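PDB 4EWF: beta-lactamase, which probably hydrolyses the ring amide of beta-lactams to give substituted beta-amino acids, as a member of the class A beta-lactamase family. Local coordinates for residues Val28-Ile32 and Pro164-Ala168; Gly222-Val227 and Val239-Asn245. All coordinates share one frame; numbering follows the deposited sequence.

How the contacts relate
From the N terminus, strand 27-33 comes first and supplies residues 28-32. Contact 1 then closes a long loop of 131 residues, when helix 164-175 starts against this strand. Contact 2 follows later and closes a much shorter one, the hairpin of strands 223-232 and 235-244. The two are in series; neither nests in the other nor crosses it. They meet in the five-stranded antiparallel sheet, where strand 235-244 lies between 27-33 and 223-232. Backbone pairing of Gly-29 with Phe-242 and of Thr-31 with Ala-240 joins them, and Pro-164 packs on Phe-242. Contact 1 ties a helix to one face of the sheet; contact 2 pairs two neighbouring strands of the sheet.

Contact 1 of 2, residues Val28-Ile32 and Pro164-Ala168; sequences VGATI and PDDYA
A first torsion of -64° keeps Thr-31 OG1 beside the backbone N and points CG2 the other way, while CG of Asp-165 lies beside its own backbone N. These torsions bring hydroxyl and carboxylate together where the first turn of helix 164-175 packs on a face of the central antiparallel sheet of the class A beta-lactamase fold. The helix segment runs at 33° to the strand segment. Thr-31 OG1 donates to Asp-165 OD1 over 2.8 Å. It meets the carboxylate oxygen on its anti side, 26° out of the plane, and the two side chains cross at about a right angle. The same OD1 makes a salt bridge with Arg-41 of the adjoining strand, so a hydroxyl and a guanidinium share one oxygen. The methyl branch of Thr-31 meets the helix one turn on, with CG2 3.6 Å from Ala-168 CB. The Pro-164 ring packs directly against the backbone of Gly-29. Here Pro-164 CG lies 3.5 Å from Gly-29 C. Pro-164 CB sits 3.4 Å from Thr-31 OG1.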
ATOM      1  N   VAL A  28       8.256  -4.958  13.659  1.00 21.25           N
ATOM      2  CA  VAL A  28       6.990  -4.983  12.922  1.00 19.84           C
ATOM      3  C   VAL A  28       6.076  -3.852  13.416  1.00 21.20           C
ATOM      4  O   VAL A  28       6.039  -3.547  14.610  1.00 17.19           O
ATOM      5  CB  VAL A  28       6.269  -6.354  13.110  1.00 22.60           C
ATOM      6  CG1 VAL A  28       4.834  -6.326  12.540  1.00 16.46           C
ATOM      7  CG2 VAL A  28       7.090  -7.478  12.461  1.00 20.57           C
ATOM      8  N   GLY A  29       5.373  -3.209  12.493  1.00 18.18           N
ATOM      9  CA  GLY A  29       4.301  -2.288  12.848  1.00 15.76           C
ATOM     10  C   GLY A  29       3.067  -2.820  12.145  1.00 21.37           C
ATOM     11  O   GLY A  29       3.126  -3.164  10.960  1.00 19.95           O
ATOM     12  N   ALA A  30       1.954  -2.913  12.867  1.00 21.15           N
ATOM     13  CA  ALA A  30       0.732  -3.481  12.302  1.00 20.55           C
ATOM     14  C   ALA A  30      -0.488  -2.817  12.899  1.00 24.70           C
ATOM     15  O   ALA A  30      -0.603  -2.671  14.121  1.00 23.04           O
ATOM     16  CB  ALA A  30       0.672  -4.983  12.556  1.00 21.93           C
ATOM     17  N   THR A  31      -1.403  -2.425  12.024  1.00 17.59           N
ATOM     18  CA  THR A  31      -2.711  -1.953  12.425  1.00 21.35           C
ATOM     19  C   THR A  31      -3.712  -2.715  11.570  1.00 19.98           C
ATOM     20  O   THR A  31      -3.671  -2.652  10.351  1.00 19.28           O
ATOM     21  CB  THR A  31      -2.848  -0.422  12.212  1.00 20.32           C
ATOM     22  OG1 THR A  31      -1.926   0.254  13.073  1.00 25.95           O
ATOM     23  CG2 THR A  31      -4.258   0.050  12.538  1.00 16.74           C
ATOM     24  N   ILE A  32      -4.600  -3.455  12.218  1.00 19.02           N
ATOM     25  CA  ILE A  32      -5.492  -4.351  11.516  1.00 18.76           C
ATOM     26  C   ILE A  32      -6.885  -4.086  12.022  1.00 22.16           C
ATOM     27  O   ILE A  32      -7.133  -4.147  13.224  1.00 22.32           O
ATOM     28  CB  ILE A  32      -5.101  -5.821  11.769  1.00 20.97           C
ATOM     29  CG1 ILE A  32      -3.717  -6.106  11.168  1.00 25.67           C
ATOM     30  CG2 ILE A  32      -6.188  -6.776  11.221  1.00 20.32           C
ATOM     31  CD1 ILE A  32      -3.055  -7.377  11.684  1.00 24.77           C
ATOM     32  N   PRO A 164       1.695   2.510  10.494  1.00 19.23           N
ATOM     33  CA  PRO A 164       0.606   1.567  10.207  1.00 18.08           C
ATOM     34  C   PRO A 164      -0.764   2.227  10.464  1.00 21.91           C
ATOM     35  O   PRO A 164      -1.668   2.077   9.636  1.00 18.64           O
ATOM     36  CB  PRO A 164       0.869   0.409  11.195  1.00 18.32           C
ATOM     37  CG  PRO A 164       2.352   0.514  11.538  1.00 21.06           C
ATOM     38  CD  PRO A 164       2.631   2.012  11.524  1.00 14.98           C
ATOM     39  N   ASP A 165      -0.903   2.966  11.570  1.00 17.19           N
ATOM     40  CA  ASP A 165      -2.152   3.682  11.861  1.00 15.90           C
ATOM     41  C   ASP A 165      -2.607   4.553  10.689  1.00 21.64           C
ATOM     42  O   ASP A 165      -3.786   4.536  10.305  1.00 21.87           O
ATOM     43  CB  ASP A 165      -2.005   4.610  13.082  1.00 19.90           C
ATOM     44  CG  ASP A 165      -2.072   3.861  14.409  1.00 27.01           C
ATOM     45  OD1 ASP A 165      -2.399   2.651  14.424  1.00 25.66           O
ATOM     46  OD2 ASP A 165      -1.785   4.496  15.442  1.00 24.12           O
ATOM     47  N   ASP A 166      -1.684   5.352  10.161  1.00 19.14           N
ATOM     48  CA  ASP A 166      -2.010   6.257   9.064  1.00 24.04           C
ATOM     49  C   ASP A 166      -2.458   5.503   7.812  1.00 25.04           C
ATOM     50  O   ASP A 166      -3.402   5.909   7.140  1.00 19.58           O
ATOM     51  CB  ASP A 166      -0.802   7.133   8.710  1.00 18.87           C
ATOM     52  CG  ASP A 166      -0.601   8.287   9.696  1.00 27.95           C
ATOM     53  OD1 ASP A 166      -1.354   8.362  10.700  1.00 22.28           O
ATOM     54  OD2 ASP A 166       0.326   9.106   9.476  1.00 22.67           O
ATOM     55  N   TYR A 167      -1.771   4.415   7.485  1.00 19.79           N
ATOM     56  CA  TYR A 167      -2.101   3.686   6.263  1.00 22.04           C
ATOM     57  C   TYR A 167      -3.385   2.873   6.386  1.00 23.03           C
ATOM     58  O   TYR A 167      -4.074   2.633   5.393  1.00 23.69           O
ATOM     59  CB  TYR A 167      -0.886   2.891   5.731  1.00 17.12           C
ATOM     60  CG  TYR A 167      -0.067   3.828   4.876  1.00 21.29           C
ATOM     61  CD1 TYR A 167      -0.208   3.825   3.501  1.00 20.88           C
ATOM     62  CD2 TYR A 167       0.755   4.798   5.457  1.00 19.64           C
ATOM     63  CE1 TYR A 167       0.486   4.712   2.701  1.00 22.36           C
ATOM     64  CE2 TYR A 167       1.456   5.713   4.659  1.00 21.86           C
ATOM     65  CZ  TYR A 167       1.306   5.658   3.274  1.00 24.86           C
ATOM     66  OH  TYR A 167       1.982   6.528   2.444  1.00 21.97           O
ATOM     67  N   ALA A 168      -3.745   2.500   7.612  1.00 20.71           N
ATOM     68  CA  ALA A 168      -5.048   1.893   7.824  1.00 21.36           C
ATOM     69  C   ALA A 168      -6.150   2.939   7.574  1.00 26.07           C
ATOM     70  O   ALA A 168      -7.160   2.639   6.938  1.00 22.22           O
ATOM     71  CB  ALA A 168      -5.151   1.280   9.226  1.00 19.86           C
TER

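Contact 2 of 2, residues Gly222-Val227 and Val239-Asn245; sequences GVVNDV and VAVFTEN
Asn-225 and Phe-242 lean on each other on one face of an antiparallel hairpin, their amide and ring planes 46° apart. Asn-225 CG lies 3.3 Å from Phe-242 CD1, an oblique approach to the ring. Farther along the ring, Val-227 CG2 reaches Phe-242 CZ at 3.7 Å, also obliquely. Asn-225 holds CG beside its backbone N (chi1 -47°), which places the amide against Phe-242. The turn of the amide about its second torsion then directs OD1 to Thr-243. Asn-225 OD1 accepts from Thr-243 N at 3.2 Å, in the carbonyl plane. Asn-225 ND2 bonds to Arg-49 O, so both ends of the amide are held and its rotation is fixed. A water donates to Asn-225 OD1 and to Thr-243 O.

On the other face Thr-243 turns OG1 between its N and carbonyl carbon (chi1 83°). Thr-243 OG1 donates to Val-224 O at 2.8 Å, in the carbonyl plane and on a lone pair. The direct backbone bond from Thr-243 N to this oxygen is weak. Asp-226 and Val-241 pair more regularly, with N-H to O bonds of 3.0 Å from Asp-226 N to Val-241 O and 3.1 Å from Val-241 N to Asp-226 O. The Asp-226 carboxylate turns away to Ser-215 OG and Ile-201 N.

The face with Val-224, Val-241 and Thr-243 packs on Ile-256 of helix 249-266. On the face with Val-227 and Phe-242, helix 164-175 brings Pro-164, Tyr-167 and Val-171. Strands 212-220 and 27-33 flank the hairpin in the sheet.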
ATOM      1  N   GLY A 222      16.153  -4.042   3.632  1.00 26.35           N
ATOM      2  CA  GLY A 222      15.749  -4.011   5.035  1.00 24.77           C
ATOM      3  C   GLY A 222      14.304  -3.585   5.277  1.00 22.62           C
ATOM      4  O   GLY A 222      13.889  -3.376   6.422  1.00 26.72           O
ATOM      5  N   VAL A 223      13.520  -3.464   4.213  1.00 18.00           N
ATOM      6  CA  VAL A 223      12.149  -2.973   4.351  1.00 13.04           C
ATOM      7  C   VAL A 223      11.144  -3.797   3.559  1.00 25.44           C
ATOM      8  O   VAL A 223      11.259  -3.919   2.338  1.00 21.24           O
ATOM      9  CB  VAL A 223      12.025  -1.502   3.917  1.00 18.41           C
ATOM     10  CG1 VAL A 223      10.557  -1.097   3.897  1.00 18.80           C
ATOM     11  CG2 VAL A 223      12.811  -0.587   4.871  1.00 19.86           C
ATOM     12  N   VAL A 224      10.158  -4.368   4.249  1.00 20.54           N
ATOM     13  CA  VAL A 224       9.097  -5.126   3.571  1.00 18.59           C
ATOM     14  C   VAL A 224       7.723  -4.737   4.138  1.00 21.59           C
ATOM     15  O   VAL A 224       7.435  -4.983   5.320  1.00 18.76           O
ATOM     16  CB  VAL A 224       9.343  -6.655   3.671  1.00 16.69           C
ATOM     17  CG1 VAL A 224       8.251  -7.455   2.905  1.00 17.31           C
ATOM     18  CG2 VAL A 224      10.743  -7.007   3.143  1.00 16.83           C
ATOM     19  N   ASN A 225       6.899  -4.091   3.309  1.00 12.97           N
ATOM     20  CA  ASN A 225       5.591  -3.591   3.745  1.00 15.93           C
ATOM     21  C   ASN A 225       4.488  -4.097   2.819  1.00 21.15           C
ATOM     22  O   ASN A 225       4.750  -4.442   1.661  1.00 19.48           O
ATOM     23  CB  ASN A 225       5.533  -2.040   3.729  1.00 16.82           C
ATOM     24  CG  ASN A 225       6.740  -1.376   4.366  1.00 21.93           C
ATOM     25  OD1 ASN A 225       7.298  -1.868   5.346  1.00 18.60           O
ATOM     26  ND2 ASN A 225       7.128  -0.214   3.826  1.00 15.47           N
ATOM     27  N   ASP A 226       3.253  -4.109   3.321  1.00 19.10           N
ATOM     28  CA  ASP A 226       2.067  -4.324   2.482  1.00 20.20           C
ATOM     29  C   ASP A 226       0.858  -3.665   3.155  1.00 21.88           C
ATOM     30  O   ASP A 226       0.662  -3.790   4.363  1.00 20.29           O
ATOM     31  CB  ASP A 226       1.828  -5.817   2.220  1.00 16.17           C
ATOM     32  CG  ASP A 226       1.025  -6.080   0.936  1.00 24.28           C
ATOM     33  OD1 ASP A 226       0.797  -5.130   0.148  1.00 23.82           O
ATOM     34  OD2 ASP A 226       0.619  -7.243   0.717  1.00 23.09           O
ATOM     35  N   VAL A 227       0.072  -2.933   2.380  1.00 17.12           N
ATOM     36  CA  VAL A 227      -1.065  -2.199   2.921  1.00 21.41           C
ATOM     37  C   VAL A 227      -2.269  -2.484   2.054  1.00 22.18           C
ATOM     38  O   VAL A 227      -2.223  -2.257   0.849  1.00 20.56           O
ATOM     39  CB  VAL A 227      -0.810  -0.670   2.898  1.00 16.21           C
ATOM     40  CG1 VAL A 227      -2.114   0.093   3.227  1.00 16.15           C
ATOM     41  CG2 VAL A 227       0.323  -0.291   3.853  1.00 18.13           C
ATOM     42  N   VAL A 239      -5.721  -4.175   6.557  1.00 14.88           N
ATOM     43  CA  VAL A 239      -4.406  -4.619   6.996  1.00 17.78           C
ATOM     44  C   VAL A 239      -3.285  -3.665   6.567  1.00 18.89           C
ATOM     45  O   VAL A 239      -3.047  -3.464   5.385  1.00 25.55           O
ATOM     46  CB  VAL A 239      -4.095  -6.029   6.444  1.00 17.86           C
ATOM     47  CG1 VAL A 239      -2.665  -6.461   6.835  1.00 17.45           C
ATOM     48  CG2 VAL A 239      -5.148  -7.020   6.935  1.00 20.96           C
ATOM     49  N   ALA A 240      -2.600  -3.082   7.539  1.00 19.36           N
ATOM     50  CA  ALA A 240      -1.428  -2.261   7.243  1.00 18.71           C
ATOM     51  C   ALA A 240      -0.244  -2.786   8.062  1.00 23.73           C
ATOM     52  O   ALA A 240      -0.192  -2.621   9.280  1.00 21.31           O
ATOM     53  CB  ALA A 240      -1.716  -0.782   7.556  1.00 20.94           C
ATOM     54  N   VAL A 241       0.678  -3.470   7.400  1.00 18.65           N
ATOM     55  CA  VAL A 241       1.825  -4.038   8.095  1.00 16.21           C
ATOM     56  C   VAL A 241       3.113  -3.517   7.490  1.00 21.16           C
ATOM     57  O   VAL A 241       3.300  -3.569   6.279  1.00 23.61           O
ATOM     58  CB  VAL A 241       1.811  -5.575   8.020  1.00 17.60           C
ATOM     59  CG1 VAL A 241       3.049  -6.169   8.692  1.00 20.47           C
ATOM     60  CG2 VAL A 241       0.538  -6.097   8.677  1.00 21.13           C
ATOM     61  N   PHE A 242       3.975  -2.977   8.348  1.00 19.96           N
ATOM     62  CA  PHE A 242       5.298  -2.514   7.957  1.00 18.77           C
ATOM     63  C   PHE A 242       6.335  -3.355   8.668  1.00 24.41           C
ATOM     64  O   PHE A 242       6.176  -3.663   9.850  1.00 20.30           O
ATOM     65  CB  PHE A 242       5.460  -1.024   8.307  1.00 19.25           C
ATOM     66  CG  PHE A 242       4.595  -0.131   7.455  1.00 21.00           C
ATOM     67  CD1 PHE A 242       5.146   0.600   6.414  1.00 18.13           C
ATOM     68  CD2 PHE A 242       3.221  -0.082   7.652  1.00 18.98           C
ATOM     69  CE1 PHE A 242       4.348   1.413   5.603  1.00 17.81           C
ATOM     70  CE2 PHE A 242       2.407   0.727   6.842  1.00 18.42           C
ATOM     71  CZ  PHE A 242       2.980   1.471   5.808  1.00 15.85           C
ATOM     72  N   THR A 243       7.392  -3.751   7.958  1.00 17.18           N
ATOM     73  CA  THR A 243       8.454  -4.486   8.637  1.00 16.66           C
ATOM     74  C   THR A 243       9.816  -3.921   8.265  1.00 24.59           C
ATOM     75  O   THR A 243      10.038  -3.460   7.147  1.00 21.41           O
ATOM     76  CB  THR A 243       8.450  -6.023   8.372  1.00 21.94           C
ATOM     77  OG1 THR A 243       9.108  -6.313   7.128  1.00 19.41           O
ATOM     78  CG2 THR A 243       7.034  -6.609   8.375  1.00 23.89           C
ATOM     79  N   GLU A 244      10.735  -3.992   9.215  1.00 19.73           N
ATOM     80  CA  GLU A 244      12.018  -3.342   9.079  1.00 22.33           C
ATOM     81  C   GLU A 244      13.090  -4.231   9.690  1.00 19.77           C
ATOM     82  O   GLU A 244      12.940  -4.738  10.814  1.00 19.83           O
ATOM     83  CB  GLU A 244      11.899  -1.998   9.807  1.00 25.46           C
ATOM     84  CG  GLU A 244      13.127  -1.257  10.133  1.00 39.56           C
ATOM     85  CD  GLU A 244      12.783   0.011  10.912  1.00 40.39           C
ATOM     86  OE1 GLU A 244      11.967   0.807  10.404  1.00 31.81           O
ATOM     87  OE2 GLU A 244      13.298   0.191  12.033  1.00 35.70           O
ATOM     88  N   ASN A 245      14.178  -4.425   8.951  1.00 23.53           N
ATOM     89  CA  ASN A 245      15.315  -5.195   9.441  1.00 25.38           C
ATOM     90  C   ASN A 245      15.045  -6.657   9.790  1.00 24.39           C
ATOM     91  O   ASN A 245      15.764  -7.225  10.606  1.00 22.52           O
ATOM     92  CB  ASN A 245      15.945  -4.496  10.652  1.00 31.67           C
ATOM     93  CG  ASN A 245      16.445  -3.119  10.310  1.00 39.85           C
ATOM     94  OD1 ASN A 245      17.034  -2.914   9.245  1.00 35.41           O
ATOM     95  ND2 ASN A 245      16.171  -2.154  11.180  1.00 37.50           N
TER
HETATM   96  O   HOH W   1      12.075  -6.182   7.054  1.00 20.40           O
HETATM   97  O   HOH W   2      15.580  -0.902   7.396  1.00 33.48           O
HETATM   98  O   HOH W   3       9.233  -0.756   7.058  1.00 23.98           O